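Local coordinates for ABC transporter substrate-binding protein (Rhizobium radiobacter, PDB 6TFX) that binds the opine mannopinic acid as the solute-binding protein of an ABC import system in Agrobacterium, at residues L56-E61 with K72-V77; V68-L73 with T123-L128; V77-G82 with V165-F170; T87-V92 with V116-A121; R268-H273 with K319-A324. All coordinates share one frame; numbering follows the deposited sequence.

Interaction 1: L56-E61 with K72-V77; sequences LAESWE and KLRPDV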
# COMPACT_ATOMS: atom_id res chain seq x y z
N LEU A 56 16.45 4.82 -13.35
CA LEU A 56 17.15 4.11 -14.44
C LEU A 56 17.20 4.98 -15.71
O LEU A 56 18.20 4.97 -16.43
CB LEU A 56 16.46 2.79 -14.74
CG LEU A 56 16.91 2.04 -15.99
CD1 LEU A 56 18.40 1.57 -15.88
CD2 LEU A 56 16.00 0.86 -16.22
N ALA A 57 16.09 5.71 -16.00
CA ALA A 57 16.04 6.62 -17.15
C ALA A 57 16.77 7.91 -16.80
O ALA A 57 16.43 8.54 -15.80
CB ALA A 57 14.61 6.96 -17.52
N GLU A 58 17.75 8.32 -17.61
CA GLU A 58 18.44 9.59 -17.31
C GLU A 58 17.62 10.78 -17.86
O GLU A 58 17.74 11.89 -17.35
CB GLU A 58 19.87 9.59 -17.85
CG GLU A 58 19.99 9.35 -19.34
CD GLU A 58 21.40 9.30 -19.88
OE1 GLU A 58 22.36 9.37 -19.08
OE2 GLU A 58 21.56 9.19 -21.12
N SER A 59 16.80 10.53 -18.91
CA SER A 59 15.97 11.58 -19.52
C SER A 59 14.82 10.93 -20.27
O SER A 59 14.84 9.73 -20.53
CB SER A 59 16.80 12.43 -20.49
OG SER A 59 17.22 11.68 -21.62
N TRP A 60 13.81 11.73 -20.59
CA TRP A 60 12.67 11.23 -21.34
C TRP A 60 11.99 12.37 -22.02
O TRP A 60 12.18 13.53 -21.62
CB TRP A 60 11.69 10.45 -20.47
CG TRP A 60 11.14 11.22 -19.31
CD1 TRP A 60 9.98 11.95 -19.27
CD2 TRP A 60 11.72 11.31 -18.00
NE1 TRP A 60 9.83 12.52 -18.03
CE2 TRP A 60 10.88 12.14 -17.23
CE3 TRP A 60 12.87 10.76 -17.41
CZ2 TRP A 60 11.17 12.46 -15.90
CZ3 TRP A 60 13.16 11.08 -16.09
CH2 TRP A 60 12.31 11.91 -15.35
N GLU A 61 11.18 12.05 -23.02
CA GLU A 61 10.41 13.05 -23.74
C GLU A 61 9.16 12.42 -24.30
O GLU A 61 9.11 11.19 -24.49
CB GLU A 61 11.25 13.70 -24.86
CG GLU A 61 11.67 12.77 -25.98
CD GLU A 61 12.69 13.35 -26.95
OE1 GLU A 61 12.58 14.55 -27.29
OE2 GLU A 61 13.59 12.60 -27.37
N LYS A 72 15.41 7.45 -22.22
CA LYS A 72 16.82 7.17 -22.49
C LYS A 72 17.41 6.62 -21.21
O LYS A 72 17.38 7.28 -20.17
CB LYS A 72 17.57 8.43 -22.98
CG LYS A 72 17.14 8.87 -24.38
CD LYS A 72 17.74 7.99 -25.48
CE LYS A 72 17.25 8.34 -26.86
NZ LYS A 72 17.87 7.47 -27.89
N LEU A 73 17.89 5.39 -21.28
CA LEU A 73 18.41 4.73 -20.09
C LEU A 73 19.81 5.13 -19.78
O LEU A 73 20.62 5.37 -20.68
CB LEU A 73 18.34 3.19 -20.20
CG LEU A 73 16.98 2.60 -20.60
CD1 LEU A 73 17.01 1.11 -20.45
CD2 LEU A 73 15.85 3.18 -19.77
N ARG A 74 20.12 5.15 -18.49
CA ARG A 74 21.47 5.38 -18.05
C ARG A 74 22.35 4.21 -18.53
O ARG A 74 21.93 3.05 -18.38
CB ARG A 74 21.50 5.40 -16.54
CG ARG A 74 21.76 6.72 -15.98
CD ARG A 74 21.80 6.56 -14.49
NE ARG A 74 20.65 7.22 -13.88
CZ ARG A 74 20.60 8.51 -13.60
NH1 ARG A 74 21.63 9.31 -13.90
NH2 ARG A 74 19.53 9.03 -13.01
N PRO A 75 23.55 4.38 -19.14
CA PRO A 75 24.27 3.22 -19.80
C PRO A 75 24.76 1.93 -19.03
O PRO A 75 24.59 0.83 -19.55
CB PRO A 75 25.50 3.89 -20.43
CG PRO A 75 25.61 5.25 -19.78
CD PRO A 75 24.20 5.66 -19.50
N ASP A 76 25.52 2.09 -17.94
CA ASP A 76 26.23 1.26 -16.98
C ASP A 76 25.54 1.09 -15.62
O ASP A 76 26.24 1.03 -14.60
CB ASP A 76 27.67 1.81 -16.80
CG ASP A 76 28.47 1.94 -18.09
OD1 ASP A 76 28.46 0.98 -18.90
OD2 ASP A 76 29.10 3.01 -18.30
N VAL A 77 24.20 0.94 -15.59
CA VAL A 77 23.49 0.60 -14.35
C VAL A 77 23.60 -0.91 -14.32
O VAL A 77 23.24 -1.57 -15.30
CB VAL A 77 22.00 1.04 -14.31
CG1 VAL A 77 21.31 0.49 -13.06
CG2 VAL A 77 21.88 2.56 -14.36

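Interaction 2: V68-L73 with T123-L128; sequences VWTFKL and TVRITL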
# COMPACT_ATOMS: atom_id res chain seq x y z
N VAL A 68 3.20 9.00 -27.14
CA VAL A 68 4.43 8.23 -27.34
C VAL A 68 5.51 8.85 -26.48
O VAL A 68 5.83 10.03 -26.65
CB VAL A 68 4.84 8.16 -28.84
CG1 VAL A 68 6.13 7.35 -29.01
CG2 VAL A 68 3.72 7.58 -29.69
N TRP A 69 6.03 8.06 -25.55
CA TRP A 69 7.06 8.49 -24.60
C TRP A 69 8.35 7.73 -24.86
O TRP A 69 8.33 6.50 -24.97
CB TRP A 69 6.59 8.23 -23.18
CG TRP A 69 5.43 9.10 -22.79
CD1 TRP A 69 4.14 9.01 -23.22
CD2 TRP A 69 5.46 10.18 -21.85
NE1 TRP A 69 3.37 9.98 -22.63
CE2 TRP A 69 4.15 10.70 -21.77
CE3 TRP A 69 6.47 10.73 -21.03
CZ2 TRP A 69 3.82 11.76 -20.92
CZ3 TRP A 69 6.14 11.79 -20.19
CH2 TRP A 69 4.83 12.29 -20.13
N THR A 70 9.47 8.46 -24.93
CA THR A 70 10.76 7.83 -25.19
C THR A 70 11.67 8.06 -23.99
O THR A 70 11.88 9.21 -23.61
CB THR A 70 11.38 8.37 -26.49
OG1 THR A 70 10.43 8.17 -27.55
CG2 THR A 70 12.69 7.66 -26.85
N PHE A 71 12.14 6.97 -23.39
CA PHE A 71 13.02 7.00 -22.22
C PHE A 71 14.43 6.61 -22.59
O PHE A 71 14.63 5.56 -23.20
CB PHE A 71 12.51 6.06 -21.11
CG PHE A 71 11.24 6.54 -20.47
CD1 PHE A 71 10.00 6.33 -21.08
CD2 PHE A 71 11.27 7.25 -19.27
CE1 PHE A 71 8.83 6.85 -20.53
CE2 PHE A 71 10.09 7.74 -18.70
CZ PHE A 71 8.88 7.56 -19.34
N LYS A 72 15.41 7.45 -22.22
CA LYS A 72 16.82 7.17 -22.49
C LYS A 72 17.41 6.62 -21.21
O LYS A 72 17.38 7.28 -20.17
CB LYS A 72 17.57 8.43 -22.98
CG LYS A 72 17.14 8.87 -24.38
CD LYS A 72 17.74 7.99 -25.48
CE LYS A 72 17.25 8.34 -26.86
NZ LYS A 72 17.87 7.47 -27.89
N LEU A 73 17.89 5.39 -21.28
CA LEU A 73 18.41 4.73 -20.09
C LEU A 73 19.81 5.13 -19.78
O LEU A 73 20.62 5.37 -20.68
CB LEU A 73 18.34 3.19 -20.20
CG LEU A 73 16.98 2.60 -20.60
CD1 LEU A 73 17.01 1.11 -20.45
CD2 LEU A 73 15.85 3.18 -19.77
N THR A 123 17.25 2.63 -25.11
CA THR A 123 16.12 3.48 -25.45
C THR A 123 14.84 2.65 -25.42
O THR A 123 14.76 1.64 -26.12
CB THR A 123 16.33 4.13 -26.84
OG1 THR A 123 17.58 4.82 -26.84
CG2 THR A 123 15.21 5.10 -27.21
N VAL A 124 13.85 3.10 -24.62
CA VAL A 124 12.55 2.43 -24.47
C VAL A 124 11.47 3.38 -24.99
O VAL A 124 11.43 4.54 -24.58
CB VAL A 124 12.29 2.10 -22.97
CG1 VAL A 124 10.89 1.51 -22.78
CG2 VAL A 124 13.35 1.14 -22.43
N ARG A 125 10.58 2.87 -25.84
CA ARG A 125 9.46 3.65 -26.34
C ARG A 125 8.19 3.05 -25.75
O ARG A 125 7.93 1.86 -25.94
CB ARG A 125 9.40 3.60 -27.87
CG ARG A 125 8.24 4.40 -28.48
CD ARG A 125 8.13 4.18 -29.99
NE ARG A 125 9.33 4.63 -30.69
CZ ARG A 125 9.72 4.18 -31.88
NH1 ARG A 125 9.01 3.25 -32.51
NH2 ARG A 125 10.84 4.64 -32.43
N ILE A 126 7.40 3.87 -25.06
CA ILE A 126 6.11 3.43 -24.49
C ILE A 126 5.02 4.17 -25.27
O ILE A 126 5.03 5.40 -25.33
CB ILE A 126 6.02 3.76 -22.98
CG1 ILE A 126 7.15 3.02 -22.21
CG2 ILE A 126 4.63 3.42 -22.43
CD1 ILE A 126 7.29 3.40 -20.76
N THR A 127 4.10 3.41 -25.87
CA THR A 127 3.00 4.00 -26.63
C THR A 127 1.74 3.73 -25.81
O THR A 127 1.53 2.61 -25.32
CB THR A 127 2.89 3.32 -28.02
OG1 THR A 127 4.12 3.52 -28.73
CG2 THR A 127 1.72 3.87 -28.86
N LEU A 128 0.90 4.77 -25.69
CA LEU A 128 -0.34 4.73 -24.92
C LEU A 128 -1.54 4.69 -25.83
O LEU A 128 -1.49 5.23 -26.94
CB LEU A 128 -0.44 5.99 -24.02
CG LEU A 128 0.79 6.27 -23.13
CD1 LEU A 128 0.61 7.58 -22.35
CD2 LEU A 128 1.06 5.12 -22.19
O HOH W 1 10.98 6.60 -29.67

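Interaction 3: V77-G82 with V165-F170; sequences VKWQGG and VGFGPF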
# COMPACT_ATOMS: atom_id res chain seq x y z
N VAL A 77 24.20 0.94 -15.59
CA VAL A 77 23.49 0.60 -14.35
C VAL A 77 23.60 -0.91 -14.32
O VAL A 77 23.24 -1.57 -15.30
CB VAL A 77 22.00 1.04 -14.31
CG1 VAL A 77 21.31 0.49 -13.06
CG2 VAL A 77 21.88 2.56 -14.36
N LYS A 78 24.15 -1.45 -13.25
CA LYS A 78 24.37 -2.88 -13.14
C LYS A 78 23.33 -3.58 -12.28
O LYS A 78 22.97 -3.09 -11.20
CB LYS A 78 25.75 -3.17 -12.51
CG LYS A 78 26.93 -2.39 -13.09
CD LYS A 78 27.44 -2.95 -14.40
CE LYS A 78 28.57 -2.09 -14.91
NZ LYS A 78 28.96 -2.47 -16.29
N TRP A 79 22.92 -4.78 -12.71
CA TRP A 79 22.06 -5.60 -11.89
C TRP A 79 22.90 -6.12 -10.73
O TRP A 79 24.11 -6.27 -10.87
CB TRP A 79 21.57 -6.82 -12.69
CG TRP A 79 20.51 -6.50 -13.70
CD1 TRP A 79 20.60 -6.64 -15.05
CD2 TRP A 79 19.17 -6.04 -13.42
NE1 TRP A 79 19.39 -6.31 -15.64
CE2 TRP A 79 18.51 -5.90 -14.66
CE3 TRP A 79 18.48 -5.70 -12.24
CZ2 TRP A 79 17.19 -5.43 -14.76
CZ3 TRP A 79 17.17 -5.24 -12.33
CH2 TRP A 79 16.54 -5.12 -13.58
N GLN A 80 22.25 -6.46 -9.62
CA GLN A 80 22.93 -7.12 -8.51
C GLN A 80 23.31 -8.55 -8.98
O GLN A 80 22.72 -9.06 -9.92
CB GLN A 80 21.94 -7.30 -7.36
CG GLN A 80 21.63 -5.99 -6.63
CD GLN A 80 20.27 -5.97 -6.00
OE1 GLN A 80 19.58 -7.00 -5.90
NE2 GLN A 80 19.82 -4.78 -5.60
N GLY A 81 24.23 -9.18 -8.25
CA GLY A 81 24.61 -10.57 -8.46
C GLY A 81 25.31 -10.95 -9.75
O GLY A 81 25.48 -12.14 -10.01
N GLY A 82 25.76 -9.98 -10.53
CA GLY A 82 26.51 -10.27 -11.77
C GLY A 82 25.67 -10.47 -13.02
O GLY A 82 26.19 -10.94 -14.04
N VAL A 165 16.32 -10.22 -7.54
CA VAL A 165 17.49 -9.57 -8.13
C VAL A 165 17.00 -8.23 -8.62
O VAL A 165 16.11 -8.18 -9.46
CB VAL A 165 18.09 -10.36 -9.32
CG1 VAL A 165 19.28 -9.60 -9.93
CG2 VAL A 165 18.50 -11.77 -8.90
N GLY A 166 17.56 -7.15 -8.09
CA GLY A 166 17.21 -5.80 -8.55
C GLY A 166 18.45 -4.98 -8.85
O GLY A 166 19.56 -5.54 -8.89
N PHE A 167 18.27 -3.69 -9.16
CA PHE A 167 19.44 -2.80 -9.36
C PHE A 167 19.49 -1.73 -8.26
O PHE A 167 20.31 -0.80 -8.33
CB PHE A 167 19.53 -2.19 -10.78
CG PHE A 167 18.38 -1.32 -11.20
CD1 PHE A 167 18.24 -0.04 -10.69
CD2 PHE A 167 17.50 -1.75 -12.18
CE1 PHE A 167 17.18 0.78 -11.11
CE2 PHE A 167 16.46 -0.92 -12.62
CZ PHE A 167 16.29 0.32 -12.06
N GLY A 168 18.65 -1.89 -7.25
CA GLY A 168 18.56 -1.01 -6.09
C GLY A 168 19.80 -1.07 -5.21
O GLY A 168 20.73 -1.87 -5.45
N PRO A 169 19.81 -0.24 -4.15
CA PRO A 169 21.03 -0.13 -3.33
C PRO A 169 21.34 -1.31 -2.43
O PRO A 169 22.47 -1.42 -1.97
CB PRO A 169 20.78 1.15 -2.50
CG PRO A 169 19.27 1.33 -2.49
CD PRO A 169 18.82 0.82 -3.83
N PHE A 170 20.33 -2.18 -2.13
CA PHE A 170 20.58 -3.33 -1.25
C PHE A 170 20.12 -4.60 -1.92
O PHE A 170 19.12 -4.59 -2.63
CB PHE A 170 19.89 -3.14 0.11
CG PHE A 170 20.43 -1.93 0.83
CD1 PHE A 170 21.61 -2.00 1.56
CD2 PHE A 170 19.79 -0.70 0.74
CE1 PHE A 170 22.16 -0.86 2.17
CE2 PHE A 170 20.32 0.44 1.37
CZ PHE A 170 21.51 0.36 2.05
O HOH W 2 22.74 -0.48 -9.57

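Interaction 4: T87-V92 with V116-A121; sequences TADDVV and VEAVDA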
# COMPACT_ATOMS: atom_id res chain seq x y z
N THR A 87 19.23 -3.31 -19.44
CA THR A 87 18.97 -2.91 -20.83
C THR A 87 17.51 -2.61 -21.06
O THR A 87 16.64 -3.00 -20.26
CB THR A 87 19.36 -4.04 -21.81
OG1 THR A 87 18.47 -5.15 -21.63
CG2 THR A 87 20.83 -4.47 -21.68
N ALA A 88 17.22 -2.01 -22.22
CA ALA A 88 15.85 -1.76 -22.66
C ALA A 88 15.05 -3.08 -22.72
O ALA A 88 13.86 -3.08 -22.38
CB ALA A 88 15.85 -1.09 -24.02
N ASP A 89 15.71 -4.23 -23.06
CA ASP A 89 14.97 -5.51 -23.07
C ASP A 89 14.43 -5.89 -21.68
O ASP A 89 13.36 -6.50 -21.58
CB ASP A 89 15.86 -6.65 -23.61
CG ASP A 89 16.04 -6.64 -25.13
OD1 ASP A 89 15.34 -5.84 -25.82
OD2 ASP A 89 16.86 -7.44 -25.64
N ASP A 90 15.16 -5.54 -20.60
CA ASP A 90 14.68 -5.81 -19.23
C ASP A 90 13.45 -4.95 -18.95
O ASP A 90 12.52 -5.40 -18.28
CB ASP A 90 15.77 -5.46 -18.20
CG ASP A 90 16.96 -6.40 -18.27
OD1 ASP A 90 16.73 -7.63 -18.34
OD2 ASP A 90 18.12 -5.90 -18.22
N VAL A 91 13.47 -3.68 -19.41
CA VAL A 91 12.35 -2.76 -19.19
C VAL A 91 11.11 -3.26 -19.92
O VAL A 91 10.02 -3.29 -19.35
CB VAL A 91 12.70 -1.31 -19.58
CG1 VAL A 91 11.48 -0.39 -19.46
CG2 VAL A 91 13.86 -0.79 -18.72
N VAL A 92 11.28 -3.67 -21.20
CA VAL A 92 10.16 -4.22 -21.98
C VAL A 92 9.61 -5.44 -21.26
O VAL A 92 8.40 -5.55 -21.09
CB VAL A 92 10.61 -4.58 -23.43
CG1 VAL A 92 9.50 -5.30 -24.18
CG2 VAL A 92 11.04 -3.31 -24.17
N VAL A 116 5.29 -1.48 -25.36
CA VAL A 116 6.57 -1.08 -24.77
C VAL A 116 7.59 -1.75 -25.69
O VAL A 116 7.56 -2.98 -25.86
CB VAL A 116 6.73 -1.56 -23.30
CG1 VAL A 116 8.03 -1.01 -22.70
CG2 VAL A 116 5.53 -1.13 -22.45
N GLU A 117 8.47 -0.93 -26.27
CA GLU A 117 9.44 -1.42 -27.26
C GLU A 117 10.86 -0.97 -26.98
O GLU A 117 11.08 0.16 -26.55
CB GLU A 117 9.04 -0.93 -28.67
CG GLU A 117 7.67 -1.40 -29.11
CD GLU A 117 7.13 -0.77 -30.38
OE1 GLU A 117 6.92 0.46 -30.40
OE2 GLU A 117 6.90 -1.53 -31.35
N ALA A 118 11.83 -1.86 -27.27
CA ALA A 118 13.25 -1.54 -27.14
C ALA A 118 13.69 -1.00 -28.49
O ALA A 118 13.78 -1.78 -29.46
CB ALA A 118 14.03 -2.80 -26.79
N VAL A 119 13.92 0.32 -28.59
CA VAL A 119 14.35 0.96 -29.85
C VAL A 119 15.82 0.56 -30.08
O VAL A 119 16.22 0.27 -31.21
CB VAL A 119 14.15 2.49 -29.80
CG1 VAL A 119 14.69 3.17 -31.06
CG2 VAL A 119 12.67 2.82 -29.60
N ASP A 120 16.59 0.54 -29.00
CA ASP A 120 17.98 0.07 -28.94
C ASP A 120 18.23 -0.33 -27.49
O ASP A 120 17.31 -0.21 -26.68
CB ASP A 120 18.98 1.10 -29.50
CG ASP A 120 18.99 2.44 -28.81
OD1 ASP A 120 18.90 2.46 -27.56
OD2 ASP A 120 19.11 3.47 -29.51
N ALA A 121 19.46 -0.80 -27.15
CA ALA A 121 19.76 -1.28 -25.79
C ALA A 121 19.55 -0.24 -24.68
O ALA A 121 19.35 -0.63 -23.51
CB ALA A 121 21.17 -1.83 -25.72

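Interaction 5: R268-H273 with K319-A324; sequences RQALAH and KLLAEA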
# COMPACT_ATOMS: atom_id res chain seq x y z
N ARG A 268 -26.77 -3.14 6.32
CA ARG A 268 -25.50 -2.41 6.11
C ARG A 268 -25.60 -1.04 6.79
O ARG A 268 -24.67 -0.60 7.47
CB ARG A 268 -25.22 -2.23 4.60
CG ARG A 268 -25.08 -3.57 3.88
CD ARG A 268 -24.35 -3.45 2.55
NE ARG A 268 -25.02 -2.55 1.59
CZ ARG A 268 -25.93 -2.95 0.71
NH1 ARG A 268 -26.42 -4.18 0.76
NH2 ARG A 268 -26.42 -2.09 -0.17
N GLN A 269 -26.74 -0.35 6.61
CA GLN A 269 -26.95 0.95 7.26
C GLN A 269 -26.88 0.81 8.78
O GLN A 269 -26.25 1.63 9.45
CB GLN A 269 -28.32 1.52 6.87
CG GLN A 269 -28.38 1.97 5.41
CD GLN A 269 -29.79 2.29 4.98
OE1 GLN A 269 -30.78 1.73 5.49
NE2 GLN A 269 -29.92 3.20 4.01
N ALA A 270 -27.47 -0.28 9.32
CA ALA A 270 -27.41 -0.52 10.76
C ALA A 270 -25.94 -0.61 11.21
O ALA A 270 -25.58 -0.02 12.20
CB ALA A 270 -28.16 -1.80 11.12
N LEU A 271 -25.10 -1.34 10.45
CA LEU A 271 -23.68 -1.46 10.82
C LEU A 271 -23.01 -0.10 10.79
O LEU A 271 -22.30 0.25 11.73
CB LEU A 271 -22.96 -2.47 9.90
CG LEU A 271 -21.52 -2.81 10.26
CD1 LEU A 271 -21.41 -3.44 11.66
CD2 LEU A 271 -20.93 -3.76 9.21
N ALA A 272 -23.25 0.67 9.71
CA ALA A 272 -22.62 1.99 9.55
C ALA A 272 -23.02 2.94 10.69
O ALA A 272 -22.19 3.78 11.09
CB ALA A 272 -23.02 2.61 8.21
N HIS A 273 -24.26 2.81 11.21
CA HIS A 273 -24.75 3.67 12.32
C HIS A 273 -24.19 3.25 13.70
O HIS A 273 -24.43 3.97 14.69
CB HIS A 273 -26.29 3.73 12.37
CG HIS A 273 -26.90 4.57 11.29
ND1 HIS A 273 -26.65 5.92 11.20
CD2 HIS A 273 -27.78 4.22 10.32
CE1 HIS A 273 -27.35 6.36 10.16
NE2 HIS A 273 -28.05 5.38 9.61
N LYS A 319 -33.19 -0.30 15.48
CA LYS A 319 -34.47 -0.11 14.77
C LYS A 319 -34.39 -0.72 13.36
O LYS A 319 -35.30 -1.44 12.94
CB LYS A 319 -34.83 1.38 14.70
CG LYS A 319 -36.13 1.72 13.99
CD LYS A 319 -36.25 3.22 13.77
CE LYS A 319 -37.45 3.62 12.96
NZ LYS A 319 -37.48 5.09 12.73
N LEU A 320 -33.30 -0.43 12.64
CA LEU A 320 -33.09 -0.97 11.30
C LEU A 320 -32.97 -2.50 11.32
O LEU A 320 -33.55 -3.16 10.46
CB LEU A 320 -31.83 -0.35 10.67
CG LEU A 320 -31.98 1.08 10.22
CD1 LEU A 320 -30.61 1.72 10.01
CD2 LEU A 320 -32.84 1.18 8.96
N LEU A 321 -32.23 -3.08 12.29
CA LEU A 321 -32.12 -4.54 12.36
C LEU A 321 -33.48 -5.17 12.61
O LEU A 321 -33.79 -6.20 12.00
CB LEU A 321 -31.12 -5.00 13.43
CG LEU A 321 -29.65 -4.69 13.11
CD1 LEU A 321 -28.72 -5.25 14.16
CD2 LEU A 321 -29.27 -5.25 11.71
N ALA A 322 -34.30 -4.57 13.49
CA ALA A 322 -35.65 -5.14 13.77
C ALA A 322 -36.51 -5.09 12.48
O ALA A 322 -37.16 -6.08 12.14
CB ALA A 322 -36.33 -4.38 14.91
N GLU A 323 -36.44 -3.97 11.72
CA GLU A 323 -37.17 -3.82 10.44
C GLU A 323 -36.72 -4.87 9.42
O GLU A 323 -37.52 -5.34 8.60
CB GLU A 323 -36.92 -2.42 9.84
CG GLU A 323 -37.66 -1.30 10.54
CD GLU A 323 -37.36 0.11 10.05
OE1 GLU A 323 -36.70 0.25 9.00
OE2 GLU A 323 -37.79 1.07 10.73
N ALA A 324 -35.41 -5.22 9.45
CA ALA A 324 -34.80 -6.19 8.52
C ALA A 324 -35.05 -7.65 8.94
O ALA A 324 -34.60 -8.56 8.24
CB ALA A 324 -33.31 -5.92 8.39

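Interaction 1: L56-E61 with K72-V77
L56 and R74 meet first through their backbones: the amide of R74 donates to L56 O over 2.8 Å, nearly straight at 170°. Farther along, E58 N donates to K72 O and K72 N to S59 O, yet the register does not advance evenly. A57 lies opposite L73 in a non-hydrogen-bonded pair, while E58 and S59 both face K72, which defines a classic beta bulge.

The side chain of R74 lies along this irregular edge. Its CB sits 3.3 Å from L56 O, the same oxygen that takes the R74 amide. CG then lies 3.9 Å from E58 CB, and that CB also covers one face of the guanidinium. A bend at chi3 turns the head back to the chain before L56, where NE hydrogen-bonds D55 O; NH2 ends 4.2 Å from A57 O, at an oblique angle. The carboxylate of E58 is not the partner: OE1 stays 5.2 Å from R74 NH1, and the two planes are 75° apart.

On the face carrying K72, S59 OG rests 3.5 Å from K72 CB. The apolar side-chain contacts centre on L56, whose CG meets L73 CD2 and whose CD1 meets V77 CG2 at 3.9 Å. L56 CG is anti to the backbone N (chi1 170°), which carries the branches back to these partners although the CB itself starts away from them. V91 of helix 88-98 and F167 pack on L56 as well. The whole is a bulged antiparallel beta hairpin, strands 57-62 and 68-73, at one margin of a four-stranded sheet.

Interaction 2: V68-L73 with T123-L128
W69 with I126 and F71 with V124 form the hydrogen-bonded pairs of two antiparallel strands, whose axes run at 161° and approach to 4.7 Å. All four backbone bonds are short and close to linear, W69 N to I126 O reaching 178°, so the pairing is regular throughout.

The two faces differ in chemistry. On the face carrying V68, T70, K72, T123, R125 and T127, the K72 chain bends at chi2 (-76°) and runs alongside T123, placing NZ 2.9 Å from T123 OG1, to which it donates. D120 OD1 is a second partner of that hydroxyl. Next to it the methyls T70 CG2 and T123 CG2 touch at 3.6 Å. A water links T70 OG1 to R125: it accepts from R125 NE over 2.8 Å at the edge of the guanidinium, in its plane. The aliphatic part of R125 lies against V68, CG to CG1 3.7 Å.

The other face is apolar. I126 CD1 approaches F71 CE1 obliquely at 3.8 Å, L128 CD1 reaches W69 NE1 at 3.7 Å, and the W69 NE1 proton goes to Q66 O. V91 and L95 pack on this side, making this the central strand pair of a four-stranded antiparallel sheet with helix 88-98 on its apolar face.

Interaction 3: V77-G82 with V165-F170
W79 and F167 bring two irregular loops together, their CA atoms 4.6 Å apart, and Q80 N closes the backbone contact by donating to G166 O over 2.9 Å.

The Q80 side chain then folds over that same carbonyl: its CD lies 3.0 Å from G166 O, a tight fit. Each end of the amide is used. OE1 accepts from G166 N at 3.0 Å, the donor standing 67° out of the amide's carbonyl plane and hence off its lone pairs. NE2 donates to G168 O over 3.1 Å, with the oxygen exactly in the amide plane, and I35 O is a further acceptor for NE2. The G166-G168 backbone is therefore gripped at three polar atoms by one residue.

Beside it, W79 CE3 meets G166 C in the plane of the indole, and CZ3 reaches F167 CD2 at 3.5 Å. The two rings meet obliquely, their planes at 53°. V77 CG1 packs on F167 CG, and a water donates to both K78 O and F167 O. D90 OD2 anchors W79 NE1. The result is a buried loop-to-loop junction, built on a glutamine side chain bonded to main chain, that ties the loop between strand 68-73 and helix 88-98 to the lead-in of strand 170-176.

Interaction 4: T87-V92 with V116-A121
A88 meets A121 and A118 at once. Its amide, in the first turn of helix 88-98, donates to A121 O over 2.8 Å, the donor lying 42° out of the carbonyl plane. Its CB packs 3.7 Å from A118 CB and only 3.2 Å from D120 O, so the small side chain lets helix and strand come close. One turn on, V92 spreads its two methyls along the strand: CG1 reaches V116 O, while CG2 lies 3.5 Å from A118 N and also meets V116 CG1. On the exposed side, D89 OD1 approaches the A118 methyl.

In the second shell, T87 and D90 form a capping box that fixes the helix start. T87 N donates to D90 OD2 at 3.1 Å, nearly straight (170°); the return bond, D90 N to T87 OG1, is weak at 3.5 Å. D90 OD1 in turn accepts from the amide of K150. On the strand side, V119 and D120 form a classic bulge opposite T123, and D120 OD1 also takes K122 N, at the corner that leads to A121.

The axes of 88-92 and 116-118 run at 164°, nearly antiparallel; helix 88-98 follows strand 68-73 in the chain and lies over the sheet, with A88 and V91 also resting on V124 of strand 123-128.

Interaction 5: R268-H273 with K319-A324
A270 and the pair L320, L321 form the tight centre of this helix-helix contact. The A270 methyl sits 4.0 Å from L320 CB and 3.7 Å from L321 CD2, so both leucines flank one small side chain. With its CG anti to the carbonyl carbon (chi1 -74°), L320 carries CD1 across to the neighbouring turn, 3.8 Å from A270 N, 3.9 Å from Q269 CB and 3.8 Å from H273 CD2. The leucine side chain crosses those of Q269 and H273 at about a right angle. F358 of strand 358-365 packs on A270 and L321, closing the buried flank.

The Q269 flank is thinner. Q269 is partly exposed, and beyond CB its extended chain offers just a distant touch, OE1 to L320 CD2 at 4.1 Å. The contact is van der Waals in nature, without a hydrogen bond between the segments, and small, 190 Å² in all; polar ties come from flanking residues, with S317 OG bonded to A270 O and N311 O to H273 ND1.

The axes of 268-272 and 319-323 approach to 8.8 Å at a signed angle of -163°. The Q269 side chain lies about 11 Å from that of C453, which together with C418 belongs to a magnesium site. The arrangement is a close antiparallel helix pair, with alanine at the nearest CA-CA approach, set against strand 358-365 of an alpha/beta lobe.

Overall arrangement
Interactions 1, 2 and 4 belong to one four-stranded antiparallel sheet and the helix on it: 1 and 2 share strand 68-73, and 4 joins helix 88-98 to the far edge strand. Their centres are 9 to 11 Å apart. Interactions 3 and 5 are buried, whereas 1, 2 and 4 are partly exposed. Interaction 3 lies in loops, touching 1 through L56 and F167 and 4 through W79 and D90. Backbone bonds dominate 1 and 2, a glutamine amide carries 3, a lone amide bond plus small methyls serve 4, and 5 relies on apolar contact. Interaction 5 stands apart, across the chain's centre, about 53 to 57 Å from the others between centres.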